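Local coordinates for protein chitinase (Chromobacterium violaceum, PDB 4TXG) that probably hydrolyses the glycosidic bonds of chitin, as a family GH18 chitinase with a carbohydrate-binding module, at residues Ile675-Ile681 with Val753-Tyr759; Thr693-Asp698 with Pro766-Gly772; Tyr229-Phe233 with Phe300-Phe306. All coordinates share one frame; numbering follows the deposited sequence.

Interaction 1. Residues Ile675-Ile681 with Val753-Tyr759; sequences INPKLTI and VTLDVVY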
loop_
_atom_site.group_PDB
_atom_site.type_symbol
_atom_site.label_atom_id
_atom_site.label_comp_id
_atom_site.label_asym_id
_atom_site.label_seq_id
_atom_site.Cartn_x
_atom_site.Cartn_y
_atom_site.Cartn_z
ATOM N N ILE A 675 11.506 13.927 -13.908
ATOM C CA ILE A 675 10.622 12.962 -14.536
ATOM C C ILE A 675 10.108 13.548 -15.844
ATOM O O ILE A 675 9.329 14.502 -15.836
ATOM C CB ILE A 675 9.467 12.592 -13.585
ATOM C CG1 ILE A 675 10.051 12.105 -12.259
ATOM C CG2 ILE A 675 8.587 11.501 -14.200
ATOM C CD1 ILE A 675 9.011 11.701 -11.193
ATOM N N ASN A 676 10.553 13.003 -16.977
ATOM C CA ASN A 676 10.176 13.610 -18.251
ATOM C C ASN A 676 9.668 12.608 -19.293
ATOM O O ASN A 676 10.322 12.332 -20.308
ATOM C CB ASN A 676 11.339 14.436 -18.814
ATOM C CG ASN A 676 12.507 13.596 -19.232
ATOM O OD1 ASN A 676 12.757 12.535 -18.662
ATOM N ND2 ASN A 676 13.219 14.050 -20.266
ATOM N N PRO A 677 8.470 12.073 -19.047
ATOM C CA PRO A 677 7.819 11.191 -20.014
ATOM C C PRO A 677 7.257 11.973 -21.186
ATOM O O PRO A 677 7.215 13.201 -21.169
ATOM C CB PRO A 677 6.689 10.569 -19.204
ATOM C CG PRO A 677 6.310 11.676 -18.237
ATOM C CD PRO A 677 7.644 12.263 -17.834
ATOM N N LYS A 678 6.815 11.246 -22.199
ATOM C CA LYS A 678 6.141 11.846 -23.337
ATOM C C LYS A 678 4.631 11.729 -23.156
ATOM O O LYS A 678 4.128 10.655 -22.827
ATOM C CB LYS A 678 6.589 11.150 -24.622
ATOM C CG LYS A 678 6.170 11.829 -25.905
ATOM C CD LYS A 678 6.800 11.125 -27.098
ATOM C CE LYS A 678 8.319 11.142 -27.009
ATOM N NZ LYS A 678 8.932 10.174 -27.961
ATOM N N LEU A 679 3.913 12.832 -23.355
ATOM C CA LEU A 679 2.449 12.801 -23.366
ATOM C C LEU A 679 1.943 12.582 -24.790
ATOM O O LEU A 679 2.269 13.348 -25.697
ATOM C CB LEU A 679 1.873 14.096 -22.788
ATOM C CG LEU A 679 0.354 14.299 -22.871
ATOM C CD1 LEU A 679 -0.398 13.249 -22.062
ATOM C CD2 LEU A 679 -0.030 15.715 -22.429
ATOM N N THR A 680 1.170 11.520 -24.995
ATOM C CA THR A 680 0.595 11.260 -26.313
ATOM C C THR A 680 -0.900 11.512 -26.259
ATOM O O THR A 680 -1.586 11.015 -25.371
ATOM C CB THR A 680 0.856 9.820 -26.797
ATOM O OG1 THR A 680 2.269 9.617 -26.958
ATOM C CG2 THR A 680 0.159 9.568 -28.139
ATOM N N ILE A 681 -1.390 12.310 -27.202
ATOM C CA ILE A 681 -2.812 12.628 -27.290
ATOM C C ILE A 681 -3.316 12.089 -28.616
ATOM O O ILE A 681 -2.725 12.374 -29.658
ATOM C CB ILE A 681 -3.074 14.153 -27.210
ATOM C CG1 ILE A 681 -2.483 14.747 -25.926
ATOM C CG2 ILE A 681 -4.574 14.446 -27.326
ATOM C CD1 ILE A 681 -2.440 16.278 -25.928
ATOM N N VAL A 753 -0.643 13.378 -31.484
ATOM C CA VAL A 753 0.417 14.356 -31.301
ATOM C C VAL A 753 1.102 14.040 -29.975
ATOM O O VAL A 753 0.463 13.551 -29.054
ATOM C CB VAL A 753 -0.118 15.810 -31.325
ATOM C CG1 VAL A 753 -1.059 16.073 -30.163
ATOM C CG2 VAL A 753 1.032 16.808 -31.340
ATOM N N THR A 754 2.406 14.276 -29.893
ATOM C CA THR A 754 3.130 14.021 -28.653
ATOM C C THR A 754 3.863 15.266 -28.177
ATOM O O THR A 754 4.249 16.126 -28.976
ATOM C CB THR A 754 4.155 12.898 -28.814
ATOM O OG1 THR A 754 5.109 13.280 -29.816
ATOM C CG2 THR A 754 3.484 11.599 -29.225
ATOM N N LEU A 755 4.054 15.356 -26.868
ATOM C CA LEU A 755 4.870 16.414 -26.294
ATOM C C LEU A 755 5.596 15.881 -25.075
ATOM O O LEU A 755 5.079 15.021 -24.362
ATOM C CB LEU A 755 4.027 17.632 -25.914
ATOM C CG LEU A 755 2.794 17.414 -25.043
ATOM C CD1 LEU A 755 2.571 18.633 -24.160
ATOM C CD2 LEU A 755 1.573 17.159 -25.909
ATOM N N ASP A 756 6.799 16.391 -24.846
ATOM C CA ASP A 756 7.567 15.998 -23.681
ATOM C C ASP A 756 7.180 16.882 -22.511
ATOM O O ASP A 756 7.148 18.099 -22.637
ATOM C CB ASP A 756 9.060 16.098 -23.964
ATOM C CG ASP A 756 9.491 15.197 -25.107
ATOM O OD1 ASP A 756 9.201 13.983 -25.045
ATOM O OD2 ASP A 756 10.107 15.709 -26.066
ATOM N N VAL A 757 6.862 16.270 -21.378
ATOM C CA VAL A 757 6.512 17.049 -20.195
ATOM C C VAL A 757 7.585 16.834 -19.153
ATOM O O VAL A 757 8.374 15.904 -19.266
ATOM C CB VAL A 757 5.139 16.665 -19.636
ATOM C CG1 VAL A 757 4.081 16.818 -20.726
ATOM C CG2 VAL A 757 5.141 15.242 -19.104
ATOM N N VAL A 758 7.647 17.708 -18.157
ATOM C CA VAL A 758 8.620 17.539 -17.079
ATOM C C VAL A 758 7.965 17.883 -15.759
ATOM O O VAL A 758 7.298 18.915 -15.644
ATOM C CB VAL A 758 9.870 18.427 -17.256
ATOM C CG1 VAL A 758 10.817 18.264 -16.076
ATOM C CG2 VAL A 758 10.591 18.066 -18.500
ATOM N N TYR A 759 8.127 17.008 -14.774
ATOM C CA TYR A 759 7.712 17.309 -13.404
ATOM C C TYR A 759 8.708 16.653 -12.439
ATOM O O TYR A 759 9.573 15.887 -12.870
ATOM C CB TYR A 759 6.274 16.851 -13.139
ATOM C CG TYR A 759 5.974 15.418 -13.523
ATOM C CD1 TYR A 759 5.607 15.079 -14.823
ATOM C CD2 TYR A 759 6.024 14.408 -12.575
ATOM C CE1 TYR A 759 5.326 13.760 -15.174
ATOM C CE2 TYR A 759 5.747 13.095 -12.915
ATOM C CZ TYR A 759 5.401 12.778 -14.217
ATOM O OH TYR A 759 5.118 11.470 -14.542
HETATM O O HOH W 1 10.368 12.546 -23.102
#
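I675 lies against one face of the Y759 ring, its CB 4.1 Å from the ring centroid and offset toward the rim, while the CG2 branch of I675 presses on Y759 CZ at 3.4 Å. The ring reaches it because CG of Y759 sits between its own backbone N and carbonyl carbon (chi1 51°). From there 675-681 and 753-759 run as antiparallel neighbours in a four-stranded sheet of the Chitinase C region.

K678 can be traced atom by atom over the outer face. Its CB passes 3.9 Å from D756 OD1, CG leans on T754 CB at 3.7 Å, and CD comes to 3.6 Å from the same T754 CB. A bend at chi3 (-59°) then brings CE of K678 back to D756 OD1, at 3.6 Å. K678 NZ ends 4.8 Å from D756 OD1, too far for a salt bridge. D756 OD1 instead accepts from a water at 2.7 Å that also donates to N676 O.

The other face is apolar: L679 and I681 pack with V753 and L755, and V757 CG1 approaches L679 CB, with L663 and F661 of strand 659-664 alongside. Seven backbone hydrogen bonds join the segments, so their union rests on main chain and buried hydrocarbon, while any K678-D756 attraction is probably a solvent-screened addition.

Interaction 2. Residues Thr693-Asp698 with Pro766-Gly772; sequences TEFQFD and PSHYTVG
T770 OG1 links its strand to 693-698 through two waters, each 2.8 Å away: one also donates to E694 O, the other to Q696 OE1. R736 NH2 is a third polar partner of this hydroxyl, which in addition lies 3.5 Å from Q696 CB. Q696 OE1 is taken by R736 as well, and Q696 NE2 is used within the strand, meeting E694 OE2 at 2.9 Å from above the carboxylate plane; S738 holds that same oxygen.

Further along this polar face, H768 ND1 donates to D698 OD2 at 2.8 Å. The carboxylate offers its anti lone pair and the donor points within the imidazole plane, yet the two flat groups stand almost perpendicular, 87° apart. The other oxygen, OD1, forms a salt bridge with R736, which probably favours a charged carboxylate.

Strands 694-700 and 767-773 are central neighbours in one sheet of a two-sheet sandwich, and a beta bulge shifts their register by one between Q696 and D698. At the bulge F697 stands across from both H768 and Y769 in the backbone, and the N-H groups of those two turn to the carboxylate of E783. Beyond the bulge D698 N bonds S767 O at 2.8 Å.

The opposite face is apolar. F697 CB sits over the Y769 ring, 3.4 Å from Y769 CD2; with CG of F697 between its backbone N and carbonyl carbon (chi1 46°), the ring lies oblique to that of Y769, planes 43° apart, and F697 CD1 touches P766 CB at 3.7 Å. Y769 stacks on F661 of the other sheet, and V771 CG2 meets the F695 ring at its edge.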
loop_
_atom_site.group_PDB
_atom_site.type_symbol
_atom_site.label_atom_id
_atom_site.label_comp_id
_atom_site.label_asym_id
_atom_site.label_seq_id
_atom_site.Cartn_x
_atom_site.Cartn_y
_atom_site.Cartn_z
ATOM N N THR A 693 -7.494 24.327 -29.565
ATOM C CA THR A 693 -8.247 23.368 -28.749
ATOM C C THR A 693 -7.519 23.159 -27.413
ATOM O O THR A 693 -6.303 22.962 -27.397
ATOM C CB THR A 693 -8.433 22.014 -29.490
ATOM O OG1 THR A 693 -9.252 22.214 -30.654
ATOM C CG2 THR A 693 -9.095 20.990 -28.592
ATOM N N GLU A 694 -8.246 23.227 -26.297
ATOM C CA GLU A 694 -7.600 23.181 -24.982
ATOM C C GLU A 694 -7.808 21.856 -24.270
ATOM O O GLU A 694 -8.934 21.382 -24.128
ATOM C CB GLU A 694 -8.109 24.313 -24.086
ATOM C CG GLU A 694 -7.431 24.341 -22.721
ATOM C CD GLU A 694 -7.901 25.486 -21.851
ATOM O OE1 GLU A 694 -8.935 26.100 -22.191
ATOM O OE2 GLU A 694 -7.232 25.774 -20.832
ATOM N N PHE A 695 -6.713 21.259 -23.817
ATOM C CA PHE A 695 -6.795 20.040 -23.034
ATOM C C PHE A 695 -6.465 20.385 -21.593
ATOM O O PHE A 695 -5.478 21.071 -21.343
ATOM C CB PHE A 695 -5.831 18.975 -23.566
ATOM C CG PHE A 695 -5.939 18.743 -25.055
ATOM C CD1 PHE A 695 -7.060 18.133 -25.594
ATOM C CD2 PHE A 695 -4.908 19.114 -25.901
ATOM C CE1 PHE A 695 -7.167 17.912 -26.964
ATOM C CE2 PHE A 695 -5.002 18.893 -27.279
ATOM C CZ PHE A 695 -6.139 18.286 -27.801
ATOM N N GLN A 696 -7.296 19.936 -20.654
ATOM C CA GLN A 696 -6.977 20.093 -19.237
ATOM C C GLN A 696 -7.035 18.745 -18.533
ATOM O O GLN A 696 -7.736 17.838 -18.973
ATOM C CB GLN A 696 -7.937 21.063 -18.548
ATOM C CG GLN A 696 -7.815 22.505 -18.998
ATOM C CD GLN A 696 -8.624 23.451 -18.127
ATOM O OE1 GLN A 696 -9.239 23.040 -17.137
ATOM N NE2 GLN A 696 -8.618 24.729 -18.482
ATOM N N PHE A 697 -6.291 18.617 -17.441
ATOM C CA PHE A 697 -6.380 17.418 -16.620
ATOM C C PHE A 697 -5.816 17.707 -15.234
ATOM O O PHE A 697 -5.082 18.680 -15.044
ATOM C CB PHE A 697 -5.653 16.230 -17.265
ATOM C CG PHE A 697 -4.277 16.552 -17.797
ATOM C CD1 PHE A 697 -3.156 16.443 -16.981
ATOM C CD2 PHE A 697 -4.104 16.936 -19.117
ATOM C CE1 PHE A 697 -1.886 16.728 -17.469
ATOM C CE2 PHE A 697 -2.838 17.223 -19.610
ATOM C CZ PHE A 697 -1.728 17.121 -18.784
ATOM N N ASP A 698 -6.188 16.866 -14.277
ATOM C CA ASP A 698 -5.714 16.994 -12.899
ATOM C C ASP A 698 -4.423 16.215 -12.683
ATOM O O ASP A 698 -4.345 15.025 -12.983
ATOM C CB ASP A 698 -6.774 16.495 -11.910
ATOM C CG ASP A 698 -7.943 17.445 -11.767
ATOM O OD1 ASP A 698 -7.780 18.659 -12.019
ATOM O OD2 ASP A 698 -9.029 16.964 -11.382
ATOM N N PRO A 766 -2.362 10.941 -15.038
ATOM C CA PRO A 766 -3.323 11.916 -14.504
ATOM C C PRO A 766 -4.780 11.468 -14.679
ATOM O O PRO A 766 -5.043 10.340 -15.114
ATOM C CB PRO A 766 -3.043 13.181 -15.332
ATOM C CG PRO A 766 -1.646 13.010 -15.852
ATOM C CD PRO A 766 -1.505 11.529 -16.087
ATOM N N SER A 767 -5.717 12.342 -14.335
ATOM C CA SER A 767 -7.133 11.999 -14.449
ATOM C C SER A 767 -7.970 13.250 -14.653
ATOM O O SER A 767 -7.454 14.364 -14.592
ATOM C CB SER A 767 -7.613 11.249 -13.202
ATOM O OG SER A 767 -7.490 12.079 -12.057
ATOM N N HIS A 768 -9.256 13.042 -14.914
ATOM C CA HIS A 768 -10.240 14.126 -15.033
ATOM C C HIS A 768 -9.919 15.045 -16.206
ATOM O O HIS A 768 -9.799 16.270 -16.064
ATOM C CB HIS A 768 -10.326 14.910 -13.726
ATOM C CG HIS A 768 -10.518 14.040 -12.526
ATOM N ND1 HIS A 768 -10.035 14.367 -11.277
ATOM C CD2 HIS A 768 -11.116 12.827 -12.390
ATOM C CE1 HIS A 768 -10.344 13.411 -10.418
ATOM N NE2 HIS A 768 -11.000 12.463 -11.072
ATOM N N TYR A 769 -9.812 14.428 -17.378
ATOM C CA TYR A 769 -9.497 15.139 -18.612
ATOM C C TYR A 769 -10.691 15.890 -19.172
ATOM O O TYR A 769 -11.823 15.403 -19.124
ATOM C CB TYR A 769 -8.987 14.155 -19.675
ATOM C CG TYR A 769 -7.665 13.506 -19.341
ATOM C CD1 TYR A 769 -7.614 12.316 -18.619
ATOM C CD2 TYR A 769 -6.472 14.071 -19.771
ATOM C CE1 TYR A 769 -6.399 11.723 -18.315
ATOM C CE2 TYR A 769 -5.263 13.492 -19.468
ATOM C CZ TYR A 769 -5.233 12.314 -18.746
ATOM O OH TYR A 769 -4.020 11.731 -18.451
ATOM N N THR A 770 -10.441 17.077 -19.712
ATOM C CA THR A 770 -11.458 17.733 -20.533
ATOM C C THR A 770 -10.859 18.234 -21.830
ATOM O O THR A 770 -9.660 18.531 -21.915
ATOM C CB THR A 770 -12.136 18.924 -19.816
ATOM O OG1 THR A 770 -11.148 19.861 -19.372
ATOM C CG2 THR A 770 -12.969 18.448 -18.630
ATOM N N VAL A 771 -11.713 18.330 -22.842
ATOM C CA VAL A 771 -11.320 18.878 -24.131
ATOM C C VAL A 771 -12.171 20.110 -24.401
ATOM O O VAL A 771 -13.401 20.022 -24.430
ATOM C CB VAL A 771 -11.487 17.844 -25.262
ATOM C CG1 VAL A 771 -11.114 18.464 -26.616
ATOM C CG2 VAL A 771 -10.633 16.606 -24.974
ATOM N N GLY A 772 -11.517 21.257 -24.568
ATOM C CA GLY A 772 -12.211 22.501 -24.834
ATOM C C GLY A 772 -12.198 22.762 -26.325
ATOM O O GLY A 772 -11.164 23.101 -26.903
HETATM O O HOH W 2 -10.320 21.626 -21.405
HETATM O O HOH W 3 -12.003 21.763 -17.454
HETATM O O HOH W 4 -5.021 12.971 -11.360
#

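Interaction 3. Residues Tyr229-Phe233 with Phe300-Phe306; sequences YKGHF and FLRKYGF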
loop_
_atom_site.group_PDB
_atom_site.type_symbol
_atom_site.label_atom_id
_atom_site.label_comp_id
_atom_site.label_asym_id
_atom_site.label_seq_id
_atom_site.Cartn_x
_atom_site.Cartn_y
_atom_site.Cartn_z
ATOM N N TYR A 229 -10.366 -28.865 5.342
ATOM C CA TYR A 229 -9.089 -28.276 5.722
ATOM C C TYR A 229 -9.169 -27.899 7.184
ATOM O O TYR A 229 -10.258 -27.656 7.707
ATOM C CB TYR A 229 -8.746 -27.041 4.880
ATOM C CG TYR A 229 -9.872 -26.048 4.695
ATOM C CD1 TYR A 229 -10.754 -26.165 3.623
ATOM C CD2 TYR A 229 -10.036 -24.975 5.573
ATOM C CE1 TYR A 229 -11.784 -25.253 3.437
ATOM C CE2 TYR A 229 -11.068 -24.055 5.398
ATOM C CZ TYR A 229 -11.934 -24.199 4.325
ATOM O OH TYR A 229 -12.954 -23.290 4.142
ATOM N N LYS A 230 -8.016 -27.855 7.843
ATOM C CA LYS A 230 -7.952 -27.387 9.219
ATOM C C LYS A 230 -7.240 -26.034 9.240
ATOM O O LYS A 230 -7.456 -25.216 8.349
ATOM C CB LYS A 230 -7.247 -28.416 10.104
ATOM C CG LYS A 230 -8.029 -29.724 10.214
ATOM C CD LYS A 230 -7.422 -30.685 11.227
ATOM C CE LYS A 230 -6.053 -31.162 10.790
ATOM N NZ LYS A 230 -5.585 -32.310 11.635
ATOM N N GLY A 231 -6.426 -25.790 10.259
ATOM C CA GLY A 231 -5.573 -24.608 10.287
ATOM C C GLY A 231 -6.271 -23.261 10.408
ATOM O O GLY A 231 -7.456 -23.182 10.758
ATOM N N HIS A 232 -5.514 -22.191 10.146
ATOM C CA HIS A 232 -6.070 -20.837 10.166
ATOM C C HIS A 232 -7.307 -20.721 9.274
ATOM O O HIS A 232 -8.266 -20.030 9.616
ATOM C CB HIS A 232 -5.049 -19.799 9.682
ATOM C CG HIS A 232 -3.830 -19.654 10.548
ATOM N ND1 HIS A 232 -3.890 -19.437 11.907
ATOM C CD2 HIS A 232 -2.517 -19.643 10.218
ATOM C CE1 HIS A 232 -2.659 -19.324 12.385
ATOM N NE2 HIS A 232 -1.812 -19.429 11.381
ATOM N N PHE A 233 -7.270 -21.368 8.111
ATOM C CA PHE A 233 -8.341 -21.193 7.130
ATOM C C PHE A 233 -9.680 -21.724 7.649
ATOM O O PHE A 233 -10.736 -21.155 7.377
ATOM C CB PHE A 233 -7.996 -21.889 5.810
ATOM C CG PHE A 233 -6.939 -21.167 4.976
ATOM C CD1 PHE A 233 -6.267 -20.062 5.465
ATOM C CD2 PHE A 233 -6.633 -21.625 3.699
ATOM C CE1 PHE A 233 -5.294 -19.418 4.695
ATOM C CE2 PHE A 233 -5.673 -20.996 2.921
ATOM C CZ PHE A 233 -5.008 -19.883 3.417
ATOM N N PHE A 300 -8.045 -20.962 -5.975
ATOM C CA PHE A 300 -7.754 -20.815 -4.547
ATOM C C PHE A 300 -8.900 -20.117 -3.821
ATOM O O PHE A 300 -9.349 -20.570 -2.762
ATOM C CB PHE A 300 -6.452 -20.035 -4.366
ATOM C CG PHE A 300 -5.939 -19.999 -2.956
ATOM C CD1 PHE A 300 -6.337 -19.007 -2.078
ATOM C CD2 PHE A 300 -5.020 -20.946 -2.528
ATOM C CE1 PHE A 300 -5.835 -18.972 -0.769
ATOM C CE2 PHE A 300 -4.509 -20.916 -1.237
ATOM C CZ PHE A 300 -4.912 -19.926 -0.364
ATOM N N LEU A 301 -9.376 -19.011 -4.388
ATOM C CA LEU A 301 -10.526 -18.304 -3.815
ATOM C C LEU A 301 -11.755 -19.213 -3.691
ATOM O O LEU A 301 -12.452 -19.210 -2.671
ATOM C CB LEU A 301 -10.886 -17.091 -4.670
ATOM C CG LEU A 301 -9.835 -15.996 -4.824
ATOM C CD1 LEU A 301 -10.446 -14.733 -5.413
ATOM C CD2 LEU A 301 -9.138 -15.702 -3.525
ATOM N N ARG A 302 -12.018 -19.982 -4.742
ATOM C CA ARG A 302 -13.156 -20.893 -4.746
ATOM C C ARG A 302 -13.005 -22.001 -3.708
ATOM O O ARG A 302 -13.980 -22.415 -3.084
ATOM C CB ARG A 302 -13.340 -21.502 -6.140
ATOM C CG ARG A 302 -13.983 -20.547 -7.118
ATOM C CD ARG A 302 -13.871 -21.033 -8.548
ATOM N NE ARG A 302 -14.776 -20.301 -9.431
ATOM C CZ ARG A 302 -14.744 -20.359 -10.759
ATOM N NH1 ARG A 302 -13.843 -21.114 -11.379
ATOM N NH2 ARG A 302 -15.624 -19.666 -11.473
ATOM N N LYS A 303 -11.780 -22.479 -3.529
ATOM C CA LYS A 303 -11.527 -23.620 -2.653
ATOM C C LYS A 303 -11.654 -23.277 -1.177
ATOM O O LYS A 303 -12.188 -24.069 -0.383
ATOM C CB LYS A 303 -10.131 -24.191 -2.915
ATOM C CG LYS A 303 -9.799 -25.424 -2.089
ATOM C CD LYS A 303 -8.469 -26.013 -2.535
ATOM C CE LYS A 303 -8.184 -27.349 -1.868
ATOM N NZ LYS A 303 -6.849 -27.861 -2.314
ATOM N N TYR A 304 -11.166 -22.098 -0.803
ATOM C CA TYR A 304 -11.068 -21.739 0.609
ATOM C C TYR A 304 -12.017 -20.627 1.036
ATOM O O TYR A 304 -12.023 -20.223 2.206
ATOM C CB TYR A 304 -9.625 -21.353 0.939
ATOM C CG TYR A 304 -8.673 -22.517 0.766
ATOM C CD1 TYR A 304 -8.796 -23.656 1.561
ATOM C CD2 TYR A 304 -7.674 -22.496 -0.203
ATOM C CE1 TYR A 304 -7.946 -24.737 1.409
ATOM C CE2 TYR A 304 -6.810 -23.572 -0.362
ATOM C CZ TYR A 304 -6.951 -24.688 0.452
ATOM O OH TYR A 304 -6.109 -25.766 0.309
ATOM N N GLY A 305 -12.831 -20.151 0.104
ATOM C CA GLY A 305 -13.847 -19.164 0.431
ATOM C C GLY A 305 -13.314 -17.766 0.717
ATOM O O GLY A 305 -13.951 -16.993 1.431
ATOM N N PHE A 306 -12.154 -17.430 0.163
ATOM C CA PHE A 306 -11.667 -16.052 0.242
ATOM C C PHE A 306 -12.474 -15.137 -0.672
ATOM O O PHE A 306 -13.026 -15.579 -1.683
ATOM C CB PHE A 306 -10.180 -15.968 -0.115
ATOM C CG PHE A 306 -9.267 -16.327 1.029
ATOM C CD1 PHE A 306 -8.865 -17.639 1.223
ATOM C CD2 PHE A 306 -8.818 -15.349 1.909
ATOM C CE1 PHE A 306 -8.032 -17.977 2.283
ATOM C CE2 PHE A 306 -7.973 -15.672 2.966
ATOM C CZ PHE A 306 -7.590 -16.994 3.159
HETATM O O HOH W 5 -10.658 -19.931 4.639
#
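F233 receives the edge of F306 on one face, CE1 of F306 standing over the ring centre 3.7 Å above the plane, while F300 CZ and Y304 CD1 lie at its rim. This aromatic cluster wedges between two neighbouring outer helices of the TIM barrel: F233 sits near the start of helix 231-242, and Y304 ends helix 287-304, after which F306 leads into strand 308-312.

Edge-to-face pairs run in sequence. F306 points at F233, F233 turns its own edge to a face of Y304 with centroids 5.1 Å apart, and Y304 in turn directs its edge at Y229, planes 77° apart. The face of Y304 turned away from F233 is covered by K303 CG. F300 meets F233 rim to rim, F300 CZ to F233 CE2 at 3.5 Å, its ring nearly perpendicular; one F300 face carries Y304 CD2. Having CG beside the backbone N (chi1 -74°), F233 projects its ring into the middle of this group, where Y188 adds a further edge-to-face partner.

No direct hydrogen bond joins the segments. The hydroxyl of Y229 bonds T237, and a water lies 3.0 Å from F233 O and 2.8 Å from Y304 O, though it has more acceptors near it than protons to give.

Interactions 1 and 2 belong to the same beta sandwich, one in each sheet. Their segments alternate along the chain, and they meet where I681 CD1 packs on F695 CD2 at 3.8 Å; L679 also approaches F697. Each turns an apolar face toward the other sheet and has a polar outer one; both are partly buried, whereas interaction 3 is buried. The outer face of interaction 1 is thinly tied, whereas that of interaction 2 is a dense network centred on R736. Interaction 3 is separate, its centre about 46 Å from the centres of both, and lies between barrel helices and strand 247-253. There ring edges and faces replace strand pairing, and no hydrogen bond joins the two segments directly.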